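Local coordinates for Low molecular weight protein-tyrosine-phosphatase ptpA (Staphylococcus aureus, PDB 3ROF) that hydrolyses phosphotyrosine in proteins to tyrosine and phosphate, and is probably secreted during infection to counteract host defences, at residues N16-P21 / N130-V135; M22-M27 / D71-E76. All blocks are in the same frame, centred on the assembly; numbering follows the deposited sequence.

Contact 1 of 2, residues N16-P21 / N130-V135; sequences NICRSP and NNFEGV. With PO4 (phosphate ion), chain C.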
loop_
_atom_site.group_PDB
_atom_site.type_symbol
_atom_site.label_atom_id
_atom_site.label_comp_id
_atom_site.label_asym_id
_atom_site.label_seq_id
_atom_site.Cartn_x
_atom_site.Cartn_y
_atom_site.Cartn_z
ATOM N N ASN A 16 4.854 8.222 0.854
ATOM C CA ASN A 16 3.579 8.150 0.153
ATOM C C ASN A 16 3.659 8.875 -1.209
ATOM O O ASN A 16 2.687 9.503 -1.615
ATOM C CB ASN A 16 2.398 8.665 0.989
ATOM C CG ASN A 16 1.028 8.305 0.431
ATOM O OD1 ASN A 16 0.088 9.090 0.581
ATOM N ND2 ASN A 16 0.866 7.115 -0.164
ATOM N N ILE A 17 4.795 8.718 -1.891
ATOM C CA ILE A 17 4.952 9.194 -3.250
ATOM C C ILE A 17 5.399 8.114 -4.218
ATOM O O ILE A 17 5.085 8.239 -5.404
ATOM C CB ILE A 17 5.848 10.470 -3.333
ATOM C CG1 ILE A 17 7.204 10.264 -2.635
ATOM C CG2 ILE A 17 5.117 11.663 -2.791
ATOM C CD1 ILE A 17 8.225 11.304 -3.014
ATOM N N CYS A 18 6.107 7.083 -3.759
ATOM C CA CYS A 18 6.627 6.092 -4.713
ATOM C C CYS A 18 5.912 4.763 -4.528
ATOM O O CYS A 18 5.099 4.352 -5.390
ATOM C CB CYS A 18 8.133 5.898 -4.581
ATOM S SG CYS A 18 9.098 7.406 -4.906
ATOM N N ARG A 19 6.206 4.048 -3.462
ATOM C CA ARG A 19 5.767 2.648 -3.329
ATOM C C ARG A 19 4.298 2.470 -3.030
ATOM O O ARG A 19 3.588 1.756 -3.737
ATOM C CB ARG A 19 6.600 1.924 -2.268
ATOM C CG ARG A 19 8.043 1.723 -2.679
ATOM C CD ARG A 19 8.979 1.344 -1.527
ATOM N NE ARG A 19 9.128 2.462 -0.633
ATOM C CZ ARG A 19 9.721 2.416 0.543
ATOM N NH1 ARG A 19 10.291 1.284 0.938
ATOM N NH2 ARG A 19 9.760 3.495 1.322
ATOM N N SER A 20 3.808 3.089 -1.956
ATOM C CA SER A 20 2.424 2.840 -1.596
ATOM C C SER A 20 1.427 3.414 -2.605
ATOM O O SER A 20 0.396 2.789 -2.799
ATOM C CB SER A 20 2.109 3.245 -0.155
ATOM O OG SER A 20 2.245 4.637 0.099
ATOM N N PRO A 21 1.684 4.556 -3.284
ATOM C CA PRO A 21 0.732 4.944 -4.314
ATOM C C PRO A 21 0.713 3.929 -5.456
ATOM O O PRO A 21 -0.337 3.649 -6.041
ATOM C CB PRO A 21 1.242 6.327 -4.792
ATOM C CG PRO A 21 1.987 6.854 -3.605
ATOM C CD PRO A 21 2.685 5.623 -3.032
ATOM N N ASN A 130 15.630 4.580 -8.037
ATOM C CA ASN A 130 14.992 4.810 -9.322
ATOM C C ASN A 130 14.469 3.516 -9.969
ATOM O O ASN A 130 14.083 3.536 -11.128
ATOM C CB ASN A 130 15.859 5.575 -10.332
ATOM C CG ASN A 130 15.035 6.461 -11.235
ATOM O OD1 ASN A 130 14.107 7.136 -10.785
ATOM N ND2 ASN A 130 15.372 6.477 -12.519
ATOM N N ASN A 131 14.404 2.418 -9.210
ATOM C CA ASN A 131 13.991 1.142 -9.776
ATOM C C ASN A 131 12.468 0.953 -9.654
ATOM O O ASN A 131 11.978 0.048 -8.955
ATOM C CB ASN A 131 14.747 -0.006 -9.119
ATOM C CG ASN A 131 14.498 -1.308 -9.801
ATOM O OD1 ASN A 131 13.929 -1.353 -10.886
ATOM N ND2 ASN A 131 14.904 -2.396 -9.162
ATOM N N PHE A 132 11.718 1.788 -10.356
ATOM C CA PHE A 132 10.274 1.708 -10.278
ATOM C C PHE A 132 9.752 0.431 -10.902
ATOM O O PHE A 132 8.737 -0.103 -10.425
ATOM C CB PHE A 132 9.671 2.973 -10.910
ATOM C CG PHE A 132 9.884 4.175 -10.059
ATOM C CD1 PHE A 132 8.966 4.537 -9.091
ATOM C CD2 PHE A 132 11.038 4.951 -10.185
ATOM C CE1 PHE A 132 9.182 5.638 -8.278
ATOM C CE2 PHE A 132 11.241 6.069 -9.360
ATOM C CZ PHE A 132 10.321 6.391 -8.383
ATOM N N GLU A 133 10.422 -0.075 -11.938
ATOM C CA GLU A 133 10.008 -1.344 -12.533
ATOM C C GLU A 133 10.117 -2.494 -11.548
ATOM O O GLU A 133 9.248 -3.376 -11.499
ATOM C CB GLU A 133 10.789 -1.631 -13.810
ATOM C CG GLU A 133 10.242 -2.839 -14.528
ATOM C CD GLU A 133 10.923 -3.078 -15.855
ATOM O OE1 GLU A 133 11.452 -2.087 -16.419
ATOM O OE2 GLU A 133 10.937 -4.244 -16.323
ATOM N N GLY A 134 11.171 -2.496 -10.744
ATOM C CA GLY A 134 11.329 -3.533 -9.749
ATOM C C GLY A 134 10.234 -3.502 -8.719
ATOM O O GLY A 134 9.739 -4.535 -8.261
ATOM N N VAL A 135 9.821 -2.305 -8.313
ATOM C CA VAL A 135 8.717 -2.154 -7.364
ATOM C C VAL A 135 7.420 -2.679 -7.967
ATOM O O VAL A 135 6.658 -3.411 -7.322
ATOM C CB VAL A 135 8.597 -0.690 -6.896
ATOM C CG1 VAL A 135 7.334 -0.519 -6.062
ATOM C CG2 VAL A 135 9.854 -0.265 -6.125
HETATM P P PO4 C . 8.272 6.147 -0.861
HETATM O O1 PO4 C . 8.027 4.824 -1.539
HETATM O O2 PO4 C . 8.554 5.996 0.616
HETATM O O3 PO4 C . 9.513 6.801 -1.550
HETATM O O4 PO4 C . 7.150 7.123 -1.125
#
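C18 and R19 carry one side of this contact, F132 and V135 the other, and a bound phosphate sits beside the first pair. The loop begins at N16, whose left-handed backbone is consistent with the curl of the chain round the anion; its ND2 donates to S43 OG and its OD1 accepts from E76 N, so both ends of the amide are used. I17 follows, its backbone N giving a hydrogen bond to phosphate O4 (2.9 Å), an oxygen that C18 N also reaches (2.8 Å). SG of C18, placed beside the backbone N, lies between the phosphate and the F132 ring, which it meets at the edge. It is 3.8 Å from F132 CE1; the 4.9 Å line from SG to the ring centroid runs 77° off the normal. A small, polarisable sulfur suits this sulfur-aromatic contact; H56 and P126 also pack against the ring.

R19 opens helix 19-33 and turns its donors to the anion. Its backbone N bonds O1, and NE reaches the same oxygen at 2.8 Å, almost straight (176°), while NH2 takes O2 at 2.9 Å. A bend at chi3 (-69°) brings the guanidinium round until phosphorus lies in its plane, at the edge where two N-H groups can serve two oxygens. D91, through a salt bridge, and the carbonyl of V123 hold NH1, fixing the group's rotation. Nearer the backbone, the apolar CG of R19 rests 4.1 Å from V135 CG1, the two side chains crossing at about a right angle. Backbone amides and arginine thus converge on one anion, with G15 N adding another bond. This is the phosphate-binding P-loop, the CX5R signature running from the probable nucleophile C13 to R19, of low molecular weight tyrosine phosphatases.

Contact 2 of 2, residues M22-M27 / D71-E76; sequences MAEAIM and DGMISE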
loop_
_atom_site.group_PDB
_atom_site.type_symbol
_atom_site.label_atom_id
_atom_site.label_comp_id
_atom_site.label_asym_id
_atom_site.label_seq_id
_atom_site.Cartn_x
_atom_site.Cartn_y
_atom_site.Cartn_z
ATOM N N MET A 22 1.890 3.415 -5.826
ATOM C CA MET A 22 1.912 2.447 -6.893
ATOM C C MET A 22 1.058 1.220 -6.535
ATOM O O MET A 22 0.249 0.732 -7.337
ATOM C CB MET A 22 3.351 2.007 -7.220
ATOM C CG MET A 22 3.395 1.284 -8.517
ATOM S SD MET A 22 4.940 0.414 -8.878
ATOM C CE MET A 22 6.127 1.751 -8.895
ATOM N N ALA A 23 1.270 0.704 -5.321
ATOM C CA ALA A 23 0.524 -0.437 -4.856
ATOM C C ALA A 23 -0.986 -0.150 -4.790
ATOM O O ALA A 23 -1.797 -0.976 -5.169
ATOM C CB ALA A 23 1.045 -0.914 -3.510
ATOM N N GLU A 24 -1.349 1.041 -4.265
ATOM C CA GLU A 24 -2.748 1.406 -4.161
ATOM C C GLU A 24 -3.400 1.361 -5.525
ATOM O O GLU A 24 -4.495 0.814 -5.689
ATOM C CB GLU A 24 -2.890 2.807 -3.554
ATOM C CG GLU A 24 -4.286 3.339 -3.608
ATOM C CD GLU A 24 -4.460 4.766 -3.137
ATOM O OE1 GLU A 24 -3.514 5.415 -2.671
ATOM O OE2 GLU A 24 -5.612 5.267 -3.303
ATOM N N ALA A 25 -2.771 2.005 -6.517
ATOM C CA ALA A 25 -3.382 2.095 -7.835
ATOM C C ALA A 25 -3.513 0.707 -8.484
ATOM O O ALA A 25 -4.528 0.394 -9.099
ATOM C CB ALA A 25 -2.563 3.017 -8.707
ATOM N N ILE A 26 -2.463 -0.102 -8.379
ATOM C CA ILE A 26 -2.504 -1.442 -8.956
ATOM C C ILE A 26 -3.618 -2.265 -8.289
ATOM O O ILE A 26 -4.390 -2.934 -8.942
ATOM C CB ILE A 26 -1.132 -2.145 -8.823
ATOM C CG1 ILE A 26 -0.084 -1.452 -9.678
ATOM C CG2 ILE A 26 -1.265 -3.641 -9.132
ATOM C CD1 ILE A 26 1.326 -1.847 -9.351
ATOM N N MET A 27 -3.661 -2.235 -6.954
ATOM C CA MET A 27 -4.651 -2.981 -6.195
ATOM C C MET A 27 -6.076 -2.565 -6.559
ATOM O O MET A 27 -6.947 -3.417 -6.793
ATOM C CB MET A 27 -4.400 -2.762 -4.695
ATOM C CG MET A 27 -5.316 -3.515 -3.754
ATOM S SD MET A 27 -4.836 -5.242 -3.677
ATOM C CE MET A 27 -5.747 -5.740 -2.204
ATOM N N ASP A 71 -6.084 8.863 -10.608
ATOM C CA ASP A 71 -6.792 10.135 -10.448
ATOM C C ASP A 71 -7.080 10.429 -8.995
ATOM O O ASP A 71 -7.616 9.590 -8.284
ATOM C CB ASP A 71 -8.101 10.078 -11.208
ATOM C CG ASP A 71 -7.867 9.844 -12.636
ATOM O OD1 ASP A 71 -7.773 10.860 -13.346
ATOM O OD2 ASP A 71 -7.668 8.674 -13.008
ATOM N N GLY A 72 -6.699 11.628 -8.547
ATOM C CA GLY A 72 -7.040 12.085 -7.217
ATOM C C GLY A 72 -6.113 11.575 -6.123
ATOM O O GLY A 72 -6.248 11.984 -4.977
ATOM N N MET A 73 -5.168 10.690 -6.443
ATOM C CA MET A 73 -4.306 10.123 -5.413
ATOM C C MET A 73 -3.195 11.115 -5.058
ATOM O O MET A 73 -2.440 11.550 -5.915
ATOM C CB MET A 73 -3.705 8.834 -5.901
ATOM C CG MET A 73 -4.709 7.689 -5.973
ATOM S SD MET A 73 -4.073 6.155 -6.679
ATOM C CE MET A 73 -2.462 6.088 -5.910
ATOM N N ILE A 74 -3.134 11.437 -3.773
ATOM C CA ILE A 74 -2.206 12.441 -3.265
ATOM C C ILE A 74 -1.606 11.986 -1.930
ATOM O O ILE A 74 -2.144 11.129 -1.219
ATOM C CB ILE A 74 -2.836 13.866 -3.177
ATOM C CG1 ILE A 74 -4.077 13.837 -2.288
ATOM C CG2 ILE A 74 -3.167 14.384 -4.571
ATOM C CD1 ILE A 74 -4.769 15.167 -2.087
ATOM N N SER A 75 -0.498 12.609 -1.572
ATOM C CA SER A 75 0.240 12.193 -0.387
ATOM C C SER A 75 -0.527 12.528 0.892
ATOM O O SER A 75 -1.096 13.597 1.039
ATOM C CB SER A 75 1.628 12.801 -0.386
ATOM O OG SER A 75 1.539 14.208 -0.372
ATOM N N GLU A 76 -0.522 11.542 1.792
ATOM C CA GLU A 76 -1.224 11.613 3.070
ATOM C C GLU A 76 -0.371 11.018 4.174
ATOM O O GLU A 76 0.183 9.958 4.007
ATOM C CB GLU A 76 -2.527 10.827 2.989
ATOM C CG GLU A 76 -3.532 11.422 2.040
ATOM C CD GLU A 76 -4.703 10.480 1.784
ATOM O OE1 GLU A 76 -5.705 10.543 2.556
ATOM O OE2 GLU A 76 -4.620 9.637 0.842
#
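M73 and E24 reach for each other from opposite directions, the methionine from the loop and the glutamate from the helix. The thioether lies over one face of the carboxylate, with M73 SD 3.8 Å from E24 CD. Towards one oxygen the methyl does the touching, M73 CE standing 3.5 Å from E24 OE1. Towards the other it is a methylene, M73 CG, 3.7 Å from E24 OE2. These are van der Waals contacts, in which the slightly positive hydrogens of the methyl and methylene groups meet the electron-rich oxygens. CG of E24 anti to the backbone N (chi1 171°) and an extended chain beyond it hold the planar carboxylate out from the helix, where its face meets the thioether. The carboxylate oxygens have stronger partners as well: OE1 accepts from S43 OG and OE2 forms a salt bridge with R28, which probably compensates the charge of this buried group.

The helix concerned, 19-33, is the connection of a beta-alpha-beta crossover: it follows strand 7-13 and leads to strand 39-45, its parallel neighbour in the four-stranded sheet. Against this helix M73 lays a flexible, unbranched side chain, well suited to fitting an uneven surface.

Beside the glutamate, M73 SD packs 4.0 Å from A25 CB. Alanine's single methyl keeps the helix surface low enough for the sulfur to settle there, and the bend at chi3 of M73 (42°) turns CE across toward E24. R28, on the same helix, touches M73 too. Further along the loop, the E76 carboxylate approaches that of E24 no closer than 5.6 Å between E76 OE2 and E24 OE1, while R44 makes a long, weak ion pair with E76.

The two contacts lie about 11 Å apart, centre to centre, and share helix 19-33: contact 1 uses the phosphate-binding loop and the helix's first turn, contact 2 the turns that follow. Both segments of contact 2 fall between 16-21 and 130-135 in sequence, so contact 1 encloses contact 2 along the chain. They also meet directly. N16 OD1 probably accepts a hydrogen bond from E76 N at 2.8 Å, tying the catalytic loop to the 71-76 segment, and M73 packs against P21. One helix, placed beside the parallel sheet, is therefore packed by helix 132-153 and by the 71-76 loop, with the anion site at its N-terminal end.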